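PDB 5YS9: acyl-coenzyme A oxidase 3 from Yarrowia lipolytica, which oxidises fatty acyl-CoA thioesters to (2E)-enoyl-CoA with FAD as cofactor, passing the electrons to oxygen to give hydrogen peroxide in peroxisomal beta-oxidation. Local coordinates for residues P357-T362 / G632-F637; I583-L588 / K624-Q629. One frame throughout, in Å; residues are numbered along the deposited sequence.

Contact 1. Residues P357-T362 / G632-F637; sequences PLLAFT and GYTDAF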
loop_
_atom_site.group_PDB
_atom_site.type_symbol
_atom_site.label_atom_id
_atom_site.label_comp_id
_atom_site.label_asym_id
_atom_site.label_seq_id
_atom_site.Cartn_x
_atom_site.Cartn_y
_atom_site.Cartn_z
ATOM N N PRO A 357 -10.863 14.423 4.352
ATOM C CA PRO A 357 -11.886 13.385 4.195
ATOM C C PRO A 357 -11.536 12.113 4.958
ATOM O O PRO A 357 -12.426 11.450 5.512
ATOM C CB PRO A 357 -11.910 13.132 2.694
ATOM C CG PRO A 357 -11.461 14.410 2.095
ATOM C CD PRO A 357 -10.405 14.919 3.041
ATOM N N LEU A 358 -10.235 11.832 5.037
ATOM C CA LEU A 358 -9.749 10.648 5.689
ATOM C C LEU A 358 -9.827 10.833 7.193
ATOM O O LEU A 358 -10.076 9.878 7.910
ATOM C CB LEU A 358 -8.330 10.316 5.214
ATOM C CG LEU A 358 -8.176 10.148 3.672
ATOM C CD1 LEU A 358 -6.763 9.845 3.213
ATOM C CD2 LEU A 358 -9.073 9.040 3.197
ATOM N N LEU A 359 -9.609 12.058 7.660
ATOM C CA LEU A 359 -9.885 12.428 9.047
ATOM C C LEU A 359 -11.366 12.214 9.310
ATOM O O LEU A 359 -11.724 11.703 10.332
ATOM C CB LEU A 359 -9.483 13.891 9.344
ATOM C CG LEU A 359 -9.964 14.438 10.699
ATOM C CD1 LEU A 359 -9.154 13.827 11.827
ATOM C CD2 LEU A 359 -9.993 15.977 10.811
ATOM N N ALA A 360 -12.211 12.619 8.387
ATOM C CA ALA A 360 -13.627 12.374 8.514
ATOM C C ALA A 360 -13.922 10.883 8.488
ATOM O O ALA A 360 -14.710 10.394 9.264
ATOM C CB ALA A 360 -14.374 13.098 7.420
ATOM N N PHE A 361 -13.243 10.166 7.611
ATOM C CA PHE A 361 -13.421 8.739 7.471
ATOM C C PHE A 361 -13.054 8.009 8.747
ATOM O O PHE A 361 -13.711 7.065 9.120
ATOM C CB PHE A 361 -12.547 8.235 6.332
ATOM C CG PHE A 361 -13.142 7.109 5.558
ATOM C CD1 PHE A 361 -13.725 6.047 6.196
ATOM C CD2 PHE A 361 -13.095 7.111 4.189
ATOM C CE1 PHE A 361 -14.259 5.014 5.484
ATOM C CE2 PHE A 361 -13.620 6.080 3.467
ATOM C CZ PHE A 361 -14.210 5.035 4.114
ATOM N N THR A 362 -11.981 8.419 9.397
ATOM C CA THR A 362 -11.576 7.758 10.626
ATOM C C THR A 362 -12.581 7.914 11.758
ATOM O O THR A 362 -12.853 6.968 12.448
ATOM C CB THR A 362 -10.086 7.965 11.014
ATOM O OG1 THR A 362 -9.965 8.293 12.395
ATOM C CG2 THR A 362 -9.431 9.005 10.168
ATOM N N GLY A 632 -8.180 20.751 16.803
ATOM C CA GLY A 632 -9.166 20.190 17.701
ATOM C C GLY A 632 -9.621 18.780 17.386
ATOM O O GLY A 632 -9.668 17.935 18.254
ATOM N N TYR A 633 -9.912 18.508 16.125
ATOM C CA TYR A 633 -10.316 17.171 15.735
ATOM C C TYR A 633 -9.227 16.112 16.051
ATOM O O TYR A 633 -9.551 15.002 16.482
ATOM C CB TYR A 633 -10.604 17.137 14.249
ATOM C CG TYR A 633 -11.822 17.901 13.769
ATOM C CD1 TYR A 633 -13.092 17.567 14.213
ATOM C CD2 TYR A 633 -11.709 18.892 12.795
ATOM C CE1 TYR A 633 -14.227 18.218 13.735
ATOM C CE2 TYR A 633 -12.824 19.533 12.309
ATOM C CZ TYR A 633 -14.083 19.191 12.801
ATOM O OH TYR A 633 -15.191 19.812 12.332
ATOM N N THR A 634 -7.954 16.465 15.826
ATOM C CA THR A 634 -6.820 15.524 15.985
ATOM C C THR A 634 -6.379 15.399 17.434
ATOM O O THR A 634 -6.078 14.288 17.892
ATOM C CB THR A 634 -5.632 15.922 15.123
ATOM O OG1 THR A 634 -5.386 17.311 15.304
ATOM C CG2 THR A 634 -5.947 15.702 13.702
ATOM N N ASP A 635 -6.370 16.519 18.158
ATOM C CA ASP A 635 -6.089 16.482 19.605
ATOM C C ASP A 635 -7.160 15.750 20.349
ATOM O O ASP A 635 -6.844 15.213 21.413
ATOM C CB ASP A 635 -5.950 17.870 20.236
ATOM C CG ASP A 635 -4.627 18.551 19.899
ATOM O OD1 ASP A 635 -3.648 17.901 19.426
ATOM O OD2 ASP A 635 -4.572 19.766 20.124
ATOM N N ALA A 636 -8.398 15.721 19.803
ATOM C CA ALA A 636 -9.500 14.942 20.409
ATOM C C ALA A 636 -9.247 13.432 20.602
ATOM O O ALA A 636 -9.847 12.813 21.534
ATOM C CB ALA A 636 -10.798 15.149 19.659
ATOM N N PHE A 637 -8.360 12.847 19.775
ATOM C CA PHE A 637 -7.981 11.427 19.942
ATOM C C PHE A 637 -7.213 11.162 21.242
ATOM O O PHE A 637 -7.189 10.046 21.711
ATOM C CB PHE A 637 -7.132 10.944 18.805
ATOM C CG PHE A 637 -7.753 11.088 17.445
ATOM C CD1 PHE A 637 -8.975 10.487 17.138
ATOM C CD2 PHE A 637 -7.059 11.740 16.423
ATOM C CE1 PHE A 637 -9.509 10.597 15.838
ATOM C CE2 PHE A 637 -7.576 11.835 15.125
ATOM C CZ PHE A 637 -8.809 11.279 14.834
#
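With CG anti to the backbone N (chi1 170°) and a chi2 of 73°, L359 extends from its helix as a forked probe, and both of its methyls land on the segment 632-637. Y633 and F637, one turn apart, each carry CG anti to the carbonyl carbon, so that their side chains start beside the backbone N and receive the two branches separately. CD2 of L359 lies 3.7 Å from CB of Y633, at the root of that side chain, the two side chains crossing at about a right angle; the methyl also touches the near part of the ring, at CG and CD2, while the far end runs off to Y581 O, to which its OH hydrogen-bonds. The other branch reaches the tip of F637, CD1 of L359 standing 4.0 Å from CZ, with CG2 of T634 at its flank. One turn further along, T362 meets the same ring tip, its OG1 4.0 Å from F637 CZ in an oblique, purely van der Waals approach. The contact joins two helical parts of the acyl-CoA oxidase fold, helix 349-385 of the C-alpha1 region and the short helix 630-635 of the C-terminal region, deep in the protein. On one face of the F637 ring sits the carbonyl O of Y633, 3.9 Å above the plane and offset toward the rim; that oxygen also accepts a hydrogen bond from Y363 OH. Helix 300-330 and helix 38-46 supply further neighbours of F637, through Q318 and T322 on the former and L45 on the latter.

Contact 2. Residues I583-L588 / K624-Q629; sequences INLANL and KEVRDQ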
loop_
_atom_site.group_PDB
_atom_site.type_symbol
_atom_site.label_atom_id
_atom_site.label_comp_id
_atom_site.label_asym_id
_atom_site.label_seq_id
_atom_site.Cartn_x
_atom_site.Cartn_y
_atom_site.Cartn_z
ATOM N N ILE A 583 -21.024 17.602 12.353
ATOM C CA ILE A 583 -21.837 17.607 11.128
ATOM C C ILE A 583 -20.974 18.039 9.957
ATOM O O ILE A 583 -21.099 17.479 8.859
ATOM C CB ILE A 583 -23.125 18.491 11.252
ATOM C CG1 ILE A 583 -24.196 17.717 12.027
ATOM C CG2 ILE A 583 -23.752 18.815 9.898
ATOM C CD1 ILE A 583 -25.157 18.637 12.753
ATOM N N ASN A 584 -20.132 19.046 10.203
ATOM C CA ASN A 584 -19.151 19.524 9.245
ATOM C C ASN A 584 -18.261 18.370 8.793
ATOM O O ASN A 584 -18.051 18.203 7.622
ATOM C CB ASN A 584 -18.267 20.643 9.866
ATOM C CG ASN A 584 -18.875 22.046 9.778
ATOM O OD1 ASN A 584 -18.374 22.934 10.445
ATOM N ND2 ASN A 584 -19.902 22.261 8.952
ATOM N N LEU A 585 -17.729 17.599 9.735
ATOM C CA LEU A 585 -16.979 16.380 9.406
ATOM C C LEU A 585 -17.817 15.422 8.587
ATOM O O LEU A 585 -17.365 14.963 7.533
ATOM C CB LEU A 585 -16.519 15.613 10.659
ATOM C CG LEU A 585 -15.084 15.753 11.153
ATOM C CD1 LEU A 585 -14.792 14.620 12.138
ATOM C CD2 LEU A 585 -14.066 15.741 10.012
ATOM N N ALA A 586 -19.023 15.125 9.107
ATOM C CA ALA A 586 -19.947 14.143 8.491
ATOM C C ALA A 586 -20.325 14.534 7.057
ATOM O O ALA A 586 -20.264 13.715 6.135
ATOM C CB ALA A 586 -21.191 13.959 9.348
ATOM N N ASN A 587 -20.643 15.803 6.864
ATOM C CA ASN A 587 -20.961 16.310 5.510
ATOM C C ASN A 587 -19.825 16.176 4.560
ATOM O O ASN A 587 -20.057 15.826 3.412
ATOM C CB ASN A 587 -21.432 17.766 5.538
ATOM C CG ASN A 587 -22.858 17.904 6.041
ATOM O OD1 ASN A 587 -23.457 16.961 6.578
ATOM N ND2 ASN A 587 -23.414 19.071 5.837
ATOM N N LEU A 588 -18.600 16.424 5.040
ATOM C CA LEU A 588 -17.384 16.263 4.208
ATOM C C LEU A 588 -17.244 14.804 3.835
ATOM O O LEU A 588 -17.145 14.476 2.657
ATOM C CB LEU A 588 -16.129 16.772 4.921
ATOM C CG LEU A 588 -14.798 16.716 4.156
ATOM C CD1 LEU A 588 -14.853 17.309 2.718
ATOM C CD2 LEU A 588 -13.728 17.404 4.982
ATOM N N LYS A 624 -12.597 23.550 3.880
ATOM C CA LYS A 624 -12.132 24.766 4.550
ATOM C C LYS A 624 -12.708 24.866 5.959
ATOM O O LYS A 624 -12.002 25.316 6.848
ATOM C CB LYS A 624 -12.447 26.027 3.771
ATOM C CG LYS A 624 -11.820 26.139 2.383
ATOM C CD LYS A 624 -12.194 27.480 1.723
ATOM C CE LYS A 624 -12.647 27.364 0.262
ATOM N NZ LYS A 624 -11.521 27.305 -0.723
ATOM N N GLU A 625 -13.930 24.406 6.183
ATOM C CA GLU A 625 -14.545 24.467 7.540
ATOM C C GLU A 625 -13.899 23.508 8.536
ATOM O O GLU A 625 -13.766 23.810 9.734
ATOM C CB GLU A 625 -16.069 24.189 7.500
ATOM C CG GLU A 625 -16.882 25.255 6.766
ATOM C CD GLU A 625 -16.667 26.660 7.330
ATOM O OE1 GLU A 625 -17.214 26.952 8.413
ATOM O OE2 GLU A 625 -15.943 27.466 6.697
ATOM N N VAL A 626 -13.518 22.349 8.019
ATOM C CA VAL A 626 -12.853 21.329 8.779
ATOM C C VAL A 626 -11.396 21.739 9.040
ATOM O O VAL A 626 -10.923 21.674 10.197
ATOM C CB VAL A 626 -13.034 19.965 8.095
ATOM C CG1 VAL A 626 -12.092 18.916 8.645
ATOM C CG2 VAL A 626 -14.477 19.523 8.293
ATOM N N ARG A 627 -10.718 22.226 8.006
ATOM C CA ARG A 627 -9.366 22.711 8.150
ATOM C C ARG A 627 -9.145 23.722 9.257
ATOM O O ARG A 627 -8.107 23.694 9.908
ATOM C CB ARG A 627 -8.890 23.313 6.850
ATOM C CG ARG A 627 -7.462 23.838 6.938
ATOM C CD ARG A 627 -7.438 25.335 7.161
ATOM N NE ARG A 627 -6.108 25.882 7.287
ATOM C CZ ARG A 627 -5.387 25.844 8.406
ATOM N NH1 ARG A 627 -4.198 26.419 8.426
ATOM N NH2 ARG A 627 -5.843 25.234 9.513
ATOM N N ASP A 628 -10.103 24.603 9.481
ATOM C CA ASP A 628 -9.964 25.636 10.488
ATOM C C ASP A 628 -9.818 25.028 11.868
ATOM O O ASP A 628 -9.092 25.531 12.696
ATOM C CB ASP A 628 -11.151 26.585 10.447
ATOM C CG ASP A 628 -10.946 27.807 11.297
ATOM O OD1 ASP A 628 -10.066 28.607 10.972
ATOM O OD2 ASP A 628 -11.658 27.977 12.291
ATOM N N GLN A 629 -10.537 23.946 12.105
ATOM C CA GLN A 629 -10.596 23.310 13.402
ATOM C C GLN A 629 -9.726 22.072 13.519
ATOM O O GLN A 629 -9.909 21.279 14.415
ATOM C CB GLN A 629 -12.040 22.958 13.757
ATOM C CG GLN A 629 -12.980 24.142 13.871
ATOM C CD GLN A 629 -12.687 25.022 15.057
ATOM O OE1 GLN A 629 -12.776 24.604 16.194
ATOM N NE2 GLN A 629 -12.341 26.249 14.790
#
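Apolar packing dominates, and V626 is its centre. CG1, anti to the backbone N (chi1 166°), approaches CD2 of L585 at 4.0 Å, the two side chains crossing at about a right angle. CG2, beside the backbone N, meets CD2 of L588 at 4.0 Å in a more oblique approach and also rests 3.9 Å from the main-chain O of N584. The valine thus sits against three residues of helix 583-588, where L585 and N584 belong to one turn and L588 to the next.

The N584 amide oxygen, OD1, rests on the CB methylene of E625, 3.9 Å away, a van der Waals contact, and the amide and carboxylate planes stand 86° apart. The hydrogen bond of this region lies within 624-629, where NE2 of Q629 donates to OD2 of D628 at 3.1 Å, coming from above the carboxylate plane; the same NE2 also bonds to K33 O.

The charge of R627 is directed elsewhere, its NH1 forming salt bridges with E30 and D347. The axes of 583-588 and 624-628 approach to 9.5 Å at a signed crossing angle of -136°, an obliquely crossed, broadly antiparallel pair in the all-helical C-terminal region of the acyl-CoA oxidase fold.

The centres of contacts 1 and 2 lie about 10 Å apart, on the same side of the chain's centre, and the two touch directly. Along the sequence 357-362 comes first, then 583-588, 624-629 and 632-637, so contact 2 falls within the long span that contact 1 bridges. Helices 609-628 and 630-635 follow each other, so the second segments of the two contacts are consecutive along the chain. Y633 is the main joint: its CE1 lies 3.7 Å from CG of L585 and its CE2 3.6 Å from O of V626, while A360 CB packs on L585 O. Together they bind the C-alpha1 helix 349-385 to the C-terminal helices in one connected layer of packing, buried around Y633, L585 and V626.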